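Local coordinates for protein aryl esterase (Mycobacterium smegmatis, PDB 2Q0Q) that hydrolyses aryl esters as an SGNH-family serine esterase and also transfers acyl groups to alcohols in water, at residues W16-D21 and E26-D31; V32-V37 and V206-Q211; S76-H81 and L119-G124; N94-Y99 and L105-G110. All coordinates share one frame; numbering follows the deposited sequence.

Overall arrangement
The chain has the three-layer fold of SGNH hydrolases, a five-stranded parallel sheet flanked by helices. Contacts 1 and 2 follow each other in sequence and touch, Phe-28 O lying 2.8 Å from Arg-33 NH1, a probable hydrogen bond. Contacts 2 and 4 lie on opposite sides of the chain's centre, their own centres about 25 Å apart. Contact 3, about 30 Å from contact 1 between centres, shares with it a border on the second subunit. Contacts 1 and 4 both approach the probable active site: Trp-16 stacks on His-195, while Asn-94 and Lys-97 bind a sulfate that also bonds to Ser-11 and His-195.

Contact 1 of 4, residues W16-D21 and E26-D31; sequences WVPVED and ERFAPD
Trp-16 and Arg-27 form a single antiparallel beta bridge, at a non-hydrogen-bonded pair with CA atoms 5.2 Å apart, within the long loop that follows the N-terminal helix 11-14 in this SGNH-hydrolase fold. The backbone bonds come first. Val-17 N donates to Glu-26 O over 3.1 Å, and the bond is straight, with 163° at the hydrogen. A backbone bond between Phe-28 and Gly-15 completes the bridge on its other side.

Apolar packing centres on the Phe-28 ring. Methyl CG2 of Val-17 makes a CH-pi contact over one face, 3.7 Å from the ring centroid and only 11° off the normal. The Phe-28 ring reaches this methyl because its CG stands anti to the carbonyl carbon (chi1 -88°), which swings it back toward the 16-21 segment. The side chains of Pro-18 and Phe-28 cross at about a right angle, Pro-18 CD lying 3.9 Å from Phe-28 CZ, obliquely to the ring. Helix 198-215 also borders the ring, through Glu-198 and Asn-201.

Polar side chains look outward to other partners. Glu-26 OE2 bonds to Thr-128 of the second subunit, and Arg-27 NE to the backbone oxygen of Trp-14, so the loop is held both to its own chain and to the oligomer. The side chain of Trp-16 leaves its backbone away from 26-31, and its indole stacks on His-195 of the probable catalytic triad. Trp-16 O lies 3.6 Å from Phe-28 CE2, obliquely to the ring.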
loop_
_atom_site.group_PDB
_atom_site.type_symbol
_atom_site.label_atom_id
_atom_site.label_comp_id
_atom_site.label_asym_id
_atom_site.label_seq_id
_atom_site.Cartn_x
_atom_site.Cartn_y
_atom_site.Cartn_z
ATOM N N TRP G 16 0.910 -12.952 -32.946
ATOM C CA TRP G 16 2.371 -13.013 -32.881
ATOM C C TRP G 16 2.880 -14.033 -33.892
ATOM O O TRP G 16 2.517 -15.209 -33.830
ATOM C CB TRP G 16 2.795 -13.410 -31.460
ATOM C CG TRP G 16 4.244 -13.660 -31.221
ATOM C CD1 TRP G 16 5.015 -14.688 -31.721
ATOM C CD2 TRP G 16 5.091 -12.914 -30.357
ATOM N NE1 TRP G 16 6.291 -14.609 -31.230
ATOM C CE2 TRP G 16 6.371 -13.530 -30.389
ATOM C CE3 TRP G 16 4.904 -11.768 -29.567
ATOM C CZ2 TRP G 16 7.446 -13.050 -29.656
ATOM C CZ3 TRP G 16 5.973 -11.290 -28.852
ATOM C CH2 TRP G 16 7.237 -11.932 -28.899
ATOM N N VAL G 17 3.744 -13.594 -34.800
ATOM C CA VAL G 17 4.383 -14.531 -35.740
ATOM C C VAL G 17 5.522 -15.287 -35.078
ATOM O O VAL G 17 6.524 -14.695 -34.696
ATOM C CB VAL G 17 4.886 -13.809 -36.987
ATOM C CG1 VAL G 17 5.614 -14.761 -37.921
ATOM C CG2 VAL G 17 3.711 -13.161 -37.698
ATOM N N PRO G 18 5.385 -16.621 -34.989
ATOM C CA PRO G 18 6.455 -17.407 -34.359
ATOM C C PRO G 18 7.759 -17.309 -35.143
ATOM O O PRO G 18 7.745 -17.400 -36.364
ATOM C CB PRO G 18 5.908 -18.843 -34.350
ATOM C CG PRO G 18 4.753 -18.846 -35.279
ATOM C CD PRO G 18 4.274 -17.459 -35.478
ATOM N N VAL G 19 8.872 -17.132 -34.447
ATOM C CA VAL G 19 10.173 -17.039 -35.097
ATOM C C VAL G 19 11.132 -17.979 -34.390
ATOM O O VAL G 19 10.969 -18.216 -33.200
ATOM C CB VAL G 19 10.711 -15.567 -35.102
ATOM C CG1 VAL G 19 9.925 -14.707 -36.082
ATOM C CG2 VAL G 19 10.648 -14.912 -33.712
ATOM N N GLU G 20 12.106 -18.542 -35.121
ATOM C CA GLU G 20 13.122 -19.415 -34.521
ATOM C C GLU G 20 13.926 -18.784 -33.395
ATOM O O GLU G 20 14.258 -19.460 -32.402
ATOM C CB GLU G 20 14.099 -19.923 -35.593
ATOM C CG GLU G 20 13.530 -20.982 -36.469
ATOM C CD GLU G 20 13.601 -22.377 -35.838
ATOM O OE1 GLU G 20 14.088 -22.522 -34.694
ATOM O OE2 GLU G 20 13.194 -23.340 -36.503
ATOM N N ASP G 21 14.238 -17.496 -33.542
ATOM C CA ASP G 21 15.087 -16.817 -32.571
ATOM C C ASP G 21 14.309 -16.192 -31.397
ATOM O O ASP G 21 14.853 -15.389 -30.656
ATOM C CB ASP G 21 16.010 -15.822 -33.275
ATOM C CG ASP G 21 15.267 -14.677 -33.939
ATOM O OD1 ASP G 21 14.048 -14.499 -33.715
ATOM O OD2 ASP G 21 15.938 -13.925 -34.676
ATOM N N GLU G 26 6.738 -9.695 -35.577
ATOM C CA GLU G 26 5.733 -8.816 -36.152
ATOM C C GLU G 26 4.363 -9.469 -36.044
ATOM O O GLU G 26 4.230 -10.603 -35.541
ATOM C CB GLU G 26 6.074 -8.452 -37.610
ATOM C CG GLU G 26 7.370 -7.656 -37.780
ATOM C CD GLU G 26 8.643 -8.531 -37.834
ATOM O OE1 GLU G 26 8.623 -9.622 -38.457
ATOM O OE2 GLU G 26 9.682 -8.098 -37.277
ATOM N N ARG G 27 3.348 -8.712 -36.455
ATOM C CA ARG G 27 1.975 -9.146 -36.393
ATOM C C ARG G 27 1.572 -9.857 -37.674
ATOM O O ARG G 27 1.886 -9.408 -38.769
ATOM C CB ARG G 27 1.076 -7.935 -36.203
ATOM C CG ARG G 27 -0.253 -8.235 -35.638
ATOM C CD ARG G 27 -0.942 -6.943 -35.218
ATOM N NE ARG G 27 -2.251 -7.215 -34.636
ATOM C CZ ARG G 27 -3.093 -6.294 -34.173
ATOM N NH1 ARG G 27 -2.795 -4.991 -34.200
ATOM N NH2 ARG G 27 -4.265 -6.695 -33.682
ATOM N N PHE G 28 0.853 -10.954 -37.533
ATOM C CA PHE G 28 0.212 -11.597 -38.683
ATOM C C PHE G 28 -0.663 -10.559 -39.401
ATOM O O PHE G 28 -1.288 -9.716 -38.750
ATOM C CB PHE G 28 -0.657 -12.786 -38.233
ATOM C CG PHE G 28 0.089 -14.112 -38.137
ATOM C CD1 PHE G 28 0.726 -14.671 -39.248
ATOM C CD2 PHE G 28 0.137 -14.807 -36.941
ATOM C CE1 PHE G 28 1.396 -15.891 -39.158
ATOM C CE2 PHE G 28 0.803 -16.032 -36.841
ATOM C CZ PHE G 28 1.446 -16.568 -37.957
ATOM N N ALA G 29 -0.724 -10.623 -40.728
ATOM C CA ALA G 29 -1.567 -9.718 -41.520
ATOM C C ALA G 29 -3.030 -9.714 -41.061
ATOM O O ALA G 29 -3.542 -10.728 -40.588
ATOM C CB ALA G 29 -1.491 -10.098 -42.997
ATOM N N PRO G 30 -3.732 -8.591 -41.245
ATOM C CA PRO G 30 -5.122 -8.517 -40.769
ATOM C C PRO G 30 -6.052 -9.633 -41.281
ATOM O O PRO G 30 -6.977 -10.025 -40.581
ATOM C CB PRO G 30 -5.596 -7.128 -41.245
ATOM C CG PRO G 30 -4.534 -6.618 -42.155
ATOM C CD PRO G 30 -3.274 -7.326 -41.847
ATOM N N ASP G 31 -5.784 -10.151 -42.478
ATOM C CA ASP G 31 -6.583 -11.221 -43.080
ATOM C C ASP G 31 -6.079 -12.615 -42.712
ATOM O O ASP G 31 -6.690 -13.621 -43.084
ATOM C CB ASP G 31 -6.595 -11.067 -44.610
ATOM C CG ASP G 31 -5.283 -10.507 -45.154
ATOM O OD1 ASP G 31 -4.359 -11.296 -45.413
ATOM O OD2 ASP G 31 -5.183 -9.267 -45.308
#

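Contact 2 of 4, residues V32-V37 and V206-Q211; sequences VRWTGV and VALAEQ
The backbones of Val-37 and Val-206 draw to 6.8 Å between CA atoms, where helix 34-42 packs against the C-terminal helix 198-215 in one helical layer of the three-layer alpha/beta/alpha SGNH fold. No hydrogen bond joins the two segments, and the contact rests on two small apolar groupings.

In the deeper one, Leu-208 sends methyl CD1 over a face of the Trp-34 indole. This is a CH-pi contact, with CD1 3.9 Å from the centroid of the six-membered ring and 29° off its normal. The methyl sits toward the CE3-CZ3 side, 3.5 Å from Trp-34 CZ3. The indole is sandwiched, because Thr-35 CG2 lies 3.7 Å above its other face, nearer the rim. Trp-34 CG is placed between the backbone N and the carbonyl carbon (chi1 68°), which lays the ring across toward Leu-208. Beyond the ring, Trp-34 NE1 makes a weak bond to Leu-12 O, and Leu-208 leans also on Leu-38 and on Phe-180 of strand 179-181.

The second grouping lies nearer the surface. Val-37 extends CG1 anti to its own N (chi1 173°), ending 4.2 Å from Val-206 CG2 and 4.0 Å from Val-206 N.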
loop_
_atom_site.group_PDB
_atom_site.type_symbol
_atom_site.label_atom_id
_atom_site.label_comp_id
_atom_site.label_asym_id
_atom_site.label_seq_id
_atom_site.Cartn_x
_atom_site.Cartn_y
_atom_site.Cartn_z
ATOM N N VAL G 32 -4.964 -12.675 -41.983
ATOM C CA VAL G 32 -4.328 -13.942 -41.656
ATOM C C VAL G 32 -4.468 -14.329 -40.195
ATOM O O VAL G 32 -4.709 -15.490 -39.880
ATOM C CB VAL G 32 -2.839 -13.944 -42.083
ATOM C CG1 VAL G 32 -2.146 -15.224 -41.637
ATOM C CG2 VAL G 32 -2.744 -13.763 -43.603
ATOM N N ARG G 33 -4.330 -13.365 -39.289
ATOM C CA ARG G 33 -4.643 -13.644 -37.903
ATOM C C ARG G 33 -6.113 -14.086 -37.767
ATOM O O ARG G 33 -6.956 -13.751 -38.585
ATOM C CB ARG G 33 -4.265 -12.454 -37.006
ATOM C CG ARG G 33 -4.869 -11.082 -37.329
ATOM C CD ARG G 33 -4.130 -10.062 -36.505
ATOM N NE ARG G 33 -4.750 -8.739 -36.562
ATOM C CZ ARG G 33 -4.311 -7.696 -37.263
ATOM N NH1 ARG G 33 -3.234 -7.791 -38.029
ATOM N NH2 ARG G 33 -4.971 -6.553 -37.198
ATOM N N TRP G 34 -6.397 -14.897 -36.756
ATOM C CA TRP G 34 -7.714 -15.532 -36.659
ATOM C C TRP G 34 -8.842 -14.545 -36.420
ATOM O O TRP G 34 -9.972 -14.791 -36.832
ATOM C CB TRP G 34 -7.728 -16.664 -35.608
ATOM C CG TRP G 34 -7.589 -16.253 -34.161
ATOM C CD1 TRP G 34 -6.471 -16.335 -33.379
ATOM C CD2 TRP G 34 -8.626 -15.753 -33.320
ATOM N NE1 TRP G 34 -6.743 -15.893 -32.111
ATOM C CE2 TRP G 34 -8.055 -15.511 -32.049
ATOM C CE3 TRP G 34 -9.983 -15.443 -33.528
ATOM C CZ2 TRP G 34 -8.799 -15.007 -30.984
ATOM C CZ3 TRP G 34 -10.715 -14.939 -32.473
ATOM C CH2 TRP G 34 -10.125 -14.725 -31.218
ATOM N N THR G 35 -8.533 -13.411 -35.780
ATOM C CA THR G 35 -9.538 -12.357 -35.597
ATOM C C THR G 35 -10.015 -11.807 -36.958
ATOM O O THR G 35 -11.185 -11.447 -37.131
ATOM C CB THR G 35 -9.017 -11.197 -34.683
ATOM O OG1 THR G 35 -7.787 -10.669 -35.202
ATOM C CG2 THR G 35 -8.776 -11.713 -33.299
ATOM N N GLY G 36 -9.091 -11.734 -37.913
ATOM C CA GLY G 36 -9.416 -11.314 -39.274
ATOM C C GLY G 36 -10.189 -12.364 -40.041
ATOM O O GLY G 36 -11.167 -12.029 -40.705
ATOM N N VAL G 37 -9.758 -13.628 -39.936
ATOM C CA VAL G 37 -10.474 -14.763 -40.528
ATOM C C VAL G 37 -11.893 -14.853 -39.960
ATOM O O VAL G 37 -12.856 -15.076 -40.713
ATOM C CB VAL G 37 -9.738 -16.087 -40.284
ATOM C CG1 VAL G 37 -10.599 -17.239 -40.758
ATOM C CG2 VAL G 37 -8.381 -16.058 -40.980
ATOM N N VAL G 206 -12.362 -20.029 -38.448
ATOM C CA VAL G 206 -13.507 -20.714 -39.077
ATOM C C VAL G 206 -14.406 -21.469 -38.055
ATOM O O VAL G 206 -15.657 -21.576 -38.219
ATOM C CB VAL G 206 -13.020 -21.691 -40.155
ATOM C CG1 VAL G 206 -14.089 -22.704 -40.484
ATOM C CG2 VAL G 206 -12.580 -20.926 -41.400
ATOM N N ALA G 207 -13.741 -21.937 -36.982
ATOM C CA ALA G 207 -14.472 -22.631 -35.938
ATOM C C ALA G 207 -15.218 -21.632 -35.081
ATOM O O ALA G 207 -16.368 -21.867 -34.733
ATOM C CB ALA G 207 -13.521 -23.402 -35.092
ATOM N N LEU G 208 -14.526 -20.553 -34.716
ATOM C CA LEU G 208 -15.142 -19.511 -33.880
ATOM C C LEU G 208 -16.257 -18.762 -34.611
ATOM O O LEU G 208 -17.199 -18.260 -33.967
ATOM C CB LEU G 208 -14.086 -18.531 -33.336
ATOM C CG LEU G 208 -13.184 -19.067 -32.207
ATOM C CD1 LEU G 208 -11.995 -18.130 -31.915
ATOM C CD2 LEU G 208 -13.981 -19.358 -30.917
ATOM N N ALA G 209 -16.126 -18.610 -35.932
ATOM C CA ALA G 209 -17.190 -17.987 -36.730
ATOM C C ALA G 209 -18.485 -18.791 -36.514
ATOM O O ALA G 209 -19.538 -18.217 -36.254
ATOM C CB ALA G 209 -16.802 -17.947 -38.190
ATOM N N GLU G 210 -18.410 -20.118 -36.577
ATOM C CA GLU G 210 -19.585 -20.931 -36.290
ATOM C C GLU G 210 -20.094 -20.718 -34.851
ATOM O O GLU G 210 -21.296 -20.634 -34.602
ATOM C CB GLU G 210 -19.250 -22.417 -36.565
ATOM C CG GLU G 210 -20.412 -23.370 -36.346
ATOM C CD GLU G 210 -20.527 -23.892 -34.904
ATOM O OE1 GLU G 210 -19.494 -23.905 -34.175
ATOM O OE2 GLU G 210 -21.737 -24.138 -34.500
ATOM N N GLN G 211 -19.165 -20.629 -33.907
ATOM C CA GLN G 211 -19.534 -20.444 -32.518
ATOM C C GLN G 211 -20.277 -19.116 -32.340
ATOM O O GLN G 211 -21.312 -19.085 -31.682
ATOM C CB GLN G 211 -18.289 -20.460 -31.637
ATOM C CG GLN G 211 -17.661 -21.828 -31.533
ATOM C CD GLN G 211 -18.434 -22.693 -30.577
ATOM O OE1 GLN G 211 -18.430 -22.427 -29.366
ATOM N NE2 GLN G 211 -19.158 -23.679 -31.108
#

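Contact 3 of 4, residues S76-H81 and L119-G124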
loop_
_atom_site.group_PDB
_atom_site.type_symbol
_atom_site.label_atom_id
_atom_site.label_comp_id
_atom_site.label_asym_id
_atom_site.label_seq_id
_atom_site.Cartn_x
_atom_site.Cartn_y
_atom_site.Cartn_z
ATOM N N SER G 76 -12.438 -1.546 -18.184
ATOM C CA SER G 76 -12.281 -0.314 -18.970
ATOM C C SER G 76 -12.518 -0.555 -20.455
ATOM O O SER G 76 -13.162 0.239 -21.147
ATOM C CB SER G 76 -10.893 0.271 -18.773
ATOM O OG SER G 76 -10.721 0.732 -17.450
ATOM N N CYS G 77 -12.018 -1.682 -20.937
ATOM C CA CYS G 77 -12.154 -2.063 -22.341
ATOM C C CYS G 77 -13.639 -2.305 -22.698
ATOM O O CYS G 77 -14.127 -1.807 -23.711
ATOM C CB CYS G 77 -11.285 -3.296 -22.607
ATOM S SG CYS G 77 -11.154 -3.878 -24.291
ATOM N N LEU G 78 -14.366 -3.022 -21.836
ATOM C CA LEU G 78 -15.784 -3.288 -22.057
ATOM C C LEU G 78 -16.589 -1.997 -22.173
ATOM O O LEU G 78 -17.441 -1.855 -23.043
ATOM C CB LEU G 78 -16.353 -4.167 -20.923
ATOM C CG LEU G 78 -15.932 -5.648 -20.885
ATOM C CD1 LEU G 78 -16.302 -6.280 -19.537
ATOM C CD2 LEU G 78 -16.538 -6.432 -22.045
ATOM N N ALA G 79 -16.286 -1.049 -21.295
ATOM C CA ALA G 79 -17.055 0.199 -21.259
ATOM C C ALA G 79 -16.731 1.115 -22.460
ATOM O O ALA G 79 -17.556 1.928 -22.867
ATOM C CB ALA G 79 -16.811 0.928 -19.952
ATOM N N THR G 80 -15.503 0.997 -22.949
ATOM C CA THR G 80 -15.007 1.678 -24.149
ATOM C C THR G 80 -15.784 1.230 -25.412
ATOM O O THR G 80 -16.094 2.039 -26.287
ATOM C CB THR G 80 -13.493 1.361 -24.336
ATOM O OG1 THR G 80 -12.728 1.975 -23.297
ATOM C CG2 THR G 80 -12.964 1.773 -25.704
ATOM N N HIS G 81 -16.070 -0.068 -25.508
ATOM C CA HIS G 81 -16.568 -0.644 -26.751
ATOM C C HIS G 81 -18.064 -0.957 -26.773
ATOM O O HIS G 81 -18.574 -1.419 -27.819
ATOM C CB HIS G 81 -15.764 -1.907 -27.121
ATOM C CG HIS G 81 -14.328 -1.624 -27.426
ATOM N ND1 HIS G 81 -13.936 -0.796 -28.458
ATOM C CD2 HIS G 81 -13.187 -2.069 -26.844
ATOM C CE1 HIS G 81 -12.616 -0.729 -28.488
ATOM N NE2 HIS G 81 -12.139 -1.487 -27.517
ATOM N N LEU G 119 -20.096 -10.334 -17.299
ATOM C CA LEU G 119 -21.486 -10.534 -16.875
ATOM C C LEU G 119 -22.058 -9.336 -16.122
ATOM O O LEU G 119 -23.268 -9.096 -16.168
ATOM C CB LEU G 119 -21.604 -11.783 -16.012
ATOM C CG LEU G 119 -21.262 -13.079 -16.746
ATOM C CD1 LEU G 119 -21.287 -14.239 -15.741
ATOM C CD2 LEU G 119 -22.192 -13.371 -17.954
ATOM N N THR G 120 -21.188 -8.569 -15.467
ATOM C CA THR G 120 -21.592 -7.431 -14.644
ATOM C C THR G 120 -21.385 -6.082 -15.343
ATOM O O THR G 120 -21.457 -5.042 -14.683
ATOM C CB THR G 120 -20.808 -7.384 -13.301
ATOM O OG1 THR G 120 -19.401 -7.220 -13.545
ATOM C CG2 THR G 120 -21.057 -8.655 -12.490
ATOM N N SER G 121 -21.177 -6.099 -16.661
ATOM C CA SER G 121 -20.737 -4.908 -17.388
ATOM C C SER G 121 -21.881 -4.046 -17.950
ATOM O O SER G 121 -21.616 -3.038 -18.645
ATOM C CB SER G 121 -19.816 -5.323 -18.542
ATOM O OG SER G 121 -20.520 -6.033 -19.545
ATOM N N ALA G 122 -23.132 -4.441 -17.689
ATOM C CA ALA G 122 -24.278 -3.737 -18.256
ATOM C C ALA G 122 -24.215 -2.248 -17.954
ATOM O O ALA G 122 -23.907 -1.855 -16.830
ATOM C CB ALA G 122 -25.568 -4.301 -17.737
ATOM N N GLY G 123 -24.537 -1.443 -18.973
ATOM C CA GLY G 123 -24.619 0.004 -18.856
ATOM C C GLY G 123 -23.309 0.750 -18.993
ATOM O O GLY G 123 -23.331 1.932 -19.205
ATOM N N GLY G 124 -22.168 0.073 -18.841
ATOM C CA GLY G 124 -20.860 0.723 -18.882
ATOM C C GLY G 124 -20.886 1.999 -18.084
ATOM O O GLY G 124 -21.348 2.019 -16.941
#
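Leu-78 and Ala-79 make a purely apolar, largely buried contact between helix 70-81 and the turn that follows helix 104-119 on the way to strand 133-138, a helix-to-loop packing at the periphery of the SGNH alpha/beta/alpha fold. No hydrogen bond links the two segments, and each is held in shape by its own bonds.

Ser-121 to Gly-124 form a type II beta turn, closed by Gly-124 N donating to Ser-121 O at 3.2 Å. Gly-123 takes up the positive phi (84°) of the third turn position. Gly-124, also at positive phi, brings its backbone against the helix: its CA lies 4.5 Å from Ala-79 CA and 4.2 Å from Ala-79 CB, with no side chain on Gly-124 itself to keep them apart.

At the other end of the turn, Leu-78 reaches out with CD1 to touch Ser-121 CB at 3.8 Å. With chi1 at 68°, Ser-121 OG is turned back to bond Val-118 O, which leaves the carbon side of the serine for the leucine.

Helix 70-81 also borders the second subunit: Tyr-73 of that subunit packs on Cys-77, and Leu-53 of that subunit on Ala-79 and Thr-80. Within the helix, Ser-76 O is gripped twice, by Thr-80 N at 3.0 Å and by Thr-80 OG1 at 2.8 Å, the two donors arriving from opposite faces of the carbonyl plane.

Contact 4 of 4, residues N94-Y99 and L105-G110; sequences NDTKAY and LDIALG. With SO4 (sulfate ion), chain U.
Ile-107 CG2 lies over one face of the Asp-95 carboxylate, 4.1 Å from Asp-95 CG, while Asp-95 OD2 forms a salt bridge with Arg-102 and a hydrogen bond with Thr-58. The other flat group, the Asn-94 amide, on a side chain that leaves its backbone away from 105-110, meets a bound sulfate. Asn-94 and Asp-95 belong to a short 3-10 segment after strand 86-90, in the Gly-X-Asn-Asp block of SGNH hydrolases, here with threonine at X.

Between the segments the contact is one of carbon against carbon. Ile-107 and Asp-95 slide past each other in opposite directions, bringing Ile-107 CG1 to 3.4 Å from Asp-95 CB. With CG1 and CD1 in an extended chain (chi2 179°), Ile-107 CD1 reaches Thr-96 CG2 at 3.6 Å. Helix 164-175 adds Leu-164 and Tyr-168 around the isoleucine.

The sulfate, probably from the crystallisation liquor, also bonds to Ser-11, His-195 and the backbone N of Ala-55. Its position is consistent with an oxyanion hole to which Asn-94 contributes, as in relatives. Asn-94 ND2 serves both Arg-56 O and sulfate O2, the latter at 2.9 Å with a bend to 145° at the hydrogen. From the same loop, Lys-97 stretches out its chain and places NZ 3.1 Å from sulfate O3.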
loop_
_atom_site.group_PDB
_atom_site.type_symbol
_atom_site.label_atom_id
_atom_site.label_comp_id
_atom_site.label_asym_id
_atom_site.label_seq_id
_atom_site.Cartn_x
_atom_site.Cartn_y
_atom_site.Cartn_z
ATOM N N ASN G 94 -0.224 -17.628 -20.704
ATOM C CA ASN G 94 0.852 -16.918 -20.014
ATOM C C ASN G 94 0.889 -17.162 -18.515
ATOM O O ASN G 94 1.960 -17.169 -17.908
ATOM C CB ASN G 94 0.859 -15.444 -20.410
ATOM C CG ASN G 94 1.195 -15.273 -21.891
ATOM O OD1 ASN G 94 2.028 -16.018 -22.427
ATOM N ND2 ASN G 94 0.495 -14.381 -22.571
ATOM N N ASP G 95 -0.267 -17.407 -17.928
ATOM C CA ASP G 95 -0.349 -17.813 -16.528
ATOM C C ASP G 95 0.453 -19.081 -16.229
ATOM O O ASP G 95 0.801 -19.316 -15.077
ATOM C CB ASP G 95 -1.793 -18.086 -16.126
ATOM C CG ASP G 95 -2.699 -16.869 -16.235
ATOM O OD1 ASP G 95 -2.801 -16.261 -17.327
ATOM O OD2 ASP G 95 -3.349 -16.566 -15.228
ATOM N N THR G 96 0.704 -19.913 -17.255
ATOM C CA THR G 96 1.456 -21.159 -17.057
ATOM C C THR G 96 2.961 -20.963 -17.094
ATOM O O THR G 96 3.688 -21.946 -16.968
ATOM C CB THR G 96 1.118 -22.278 -18.078
ATOM O OG1 THR G 96 1.724 -21.975 -19.347
ATOM C CG2 THR G 96 -0.401 -22.493 -18.201
ATOM N N LYS G 97 3.444 -19.727 -17.269
ATOM C CA LYS G 97 4.868 -19.472 -17.139
ATOM C C LYS G 97 5.327 -19.843 -15.731
ATOM O O LYS G 97 4.603 -19.635 -14.758
ATOM C CB LYS G 97 5.209 -18.032 -17.475
ATOM C CG LYS G 97 5.025 -17.693 -18.964
ATOM C CD LYS G 97 5.166 -16.208 -19.203
ATOM C CE LYS G 97 5.052 -15.910 -20.662
ATOM N NZ LYS G 97 5.052 -14.453 -20.984
ATOM N N ALA G 98 6.539 -20.391 -15.646
ATOM C CA ALA G 98 7.053 -20.997 -14.396
ATOM C C ALA G 98 7.078 -20.029 -13.230
ATOM O O ALA G 98 6.808 -20.424 -12.089
ATOM C CB ALA G 98 8.461 -21.597 -14.612
ATOM N N TYR G 99 7.413 -18.772 -13.521
ATOM C CA TYR G 99 7.565 -17.773 -12.468
ATOM C C TYR G 99 6.260 -17.348 -11.806
ATOM O O TYR G 99 6.290 -16.776 -10.713
ATOM C CB TYR G 99 8.361 -16.557 -12.949
ATOM C CG TYR G 99 7.846 -15.799 -14.161
ATOM C CD1 TYR G 99 6.967 -14.736 -14.028
ATOM C CD2 TYR G 99 8.290 -16.117 -15.446
ATOM C CE1 TYR G 99 6.530 -14.002 -15.155
ATOM C CE2 TYR G 99 7.859 -15.400 -16.563
ATOM C CZ TYR G 99 6.977 -14.351 -16.414
ATOM O OH TYR G 99 6.570 -13.660 -17.534
ATOM N N LEU G 105 -6.097 -24.615 -11.615
ATOM C CA LEU G 105 -7.163 -24.027 -10.796
ATOM C C LEU G 105 -6.957 -22.517 -10.606
ATOM O O LEU G 105 -7.905 -21.727 -10.752
ATOM C CB LEU G 105 -7.243 -24.663 -9.419
ATOM C CG LEU G 105 -8.164 -23.913 -8.446
ATOM C CD1 LEU G 105 -9.601 -23.866 -8.970
ATOM C CD2 LEU G 105 -8.096 -24.545 -7.066
ATOM N N ASP G 106 -5.730 -22.113 -10.287
ATOM C CA ASP G 106 -5.438 -20.668 -10.123
ATOM C C ASP G 106 -5.779 -19.895 -11.395
ATOM O O ASP G 106 -6.337 -18.790 -11.354
ATOM C CB ASP G 106 -3.968 -20.404 -9.825
ATOM C CG ASP G 106 -3.515 -20.960 -8.499
ATOM O OD1 ASP G 106 -4.327 -21.026 -7.547
ATOM O OD2 ASP G 106 -2.308 -21.313 -8.425
ATOM N N ILE G 107 -5.451 -20.503 -12.533
ATOM C CA ILE G 107 -5.695 -19.876 -13.828
ATOM C C ILE G 107 -7.197 -19.819 -14.099
ATOM O O ILE G 107 -7.699 -18.840 -14.576
ATOM C CB ILE G 107 -4.944 -20.659 -14.951
ATOM C CG1 ILE G 107 -3.452 -20.674 -14.621
ATOM C CG2 ILE G 107 -5.205 -20.053 -16.326
ATOM C CD1 ILE G 107 -2.623 -21.422 -15.598
ATOM N N ALA G 108 -7.907 -20.905 -13.814
ATOM C CA ALA G 108 -9.354 -20.899 -13.991
ATOM C C ALA G 108 -10.019 -19.800 -13.145
ATOM O O ALA G 108 -10.960 -19.140 -13.579
ATOM C CB ALA G 108 -9.942 -22.289 -13.661
ATOM N N LEU G 109 -9.512 -19.615 -11.935
ATOM C CA LEU G 109 -10.026 -18.564 -11.068
ATOM C C LEU G 109 -9.783 -17.163 -11.660
ATOM O O LEU G 109 -10.667 -16.305 -11.592
ATOM C CB LEU G 109 -9.445 -18.704 -9.664
ATOM C CG LEU G 109 -10.028 -19.869 -8.853
ATOM C CD1 LEU G 109 -9.071 -20.263 -7.743
ATOM C CD2 LEU G 109 -11.392 -19.520 -8.281
ATOM N N GLY G 110 -8.620 -16.951 -12.274
ATOM C CA GLY G 110 -8.353 -15.703 -12.983
ATOM C C GLY G 110 -9.322 -15.516 -14.139
ATOM O O GLY G 110 -9.867 -14.442 -14.330
HETATM S S SO4 U . 3.376 -14.528 -24.960
HETATM O O1 SO4 U . 3.430 -16.008 -24.668
HETATM O O2 SO4 U . 1.958 -14.099 -25.020
HETATM O O3 SO4 U . 4.255 -13.876 -23.970
HETATM O O4 SO4 U . 3.930 -14.312 -26.301
#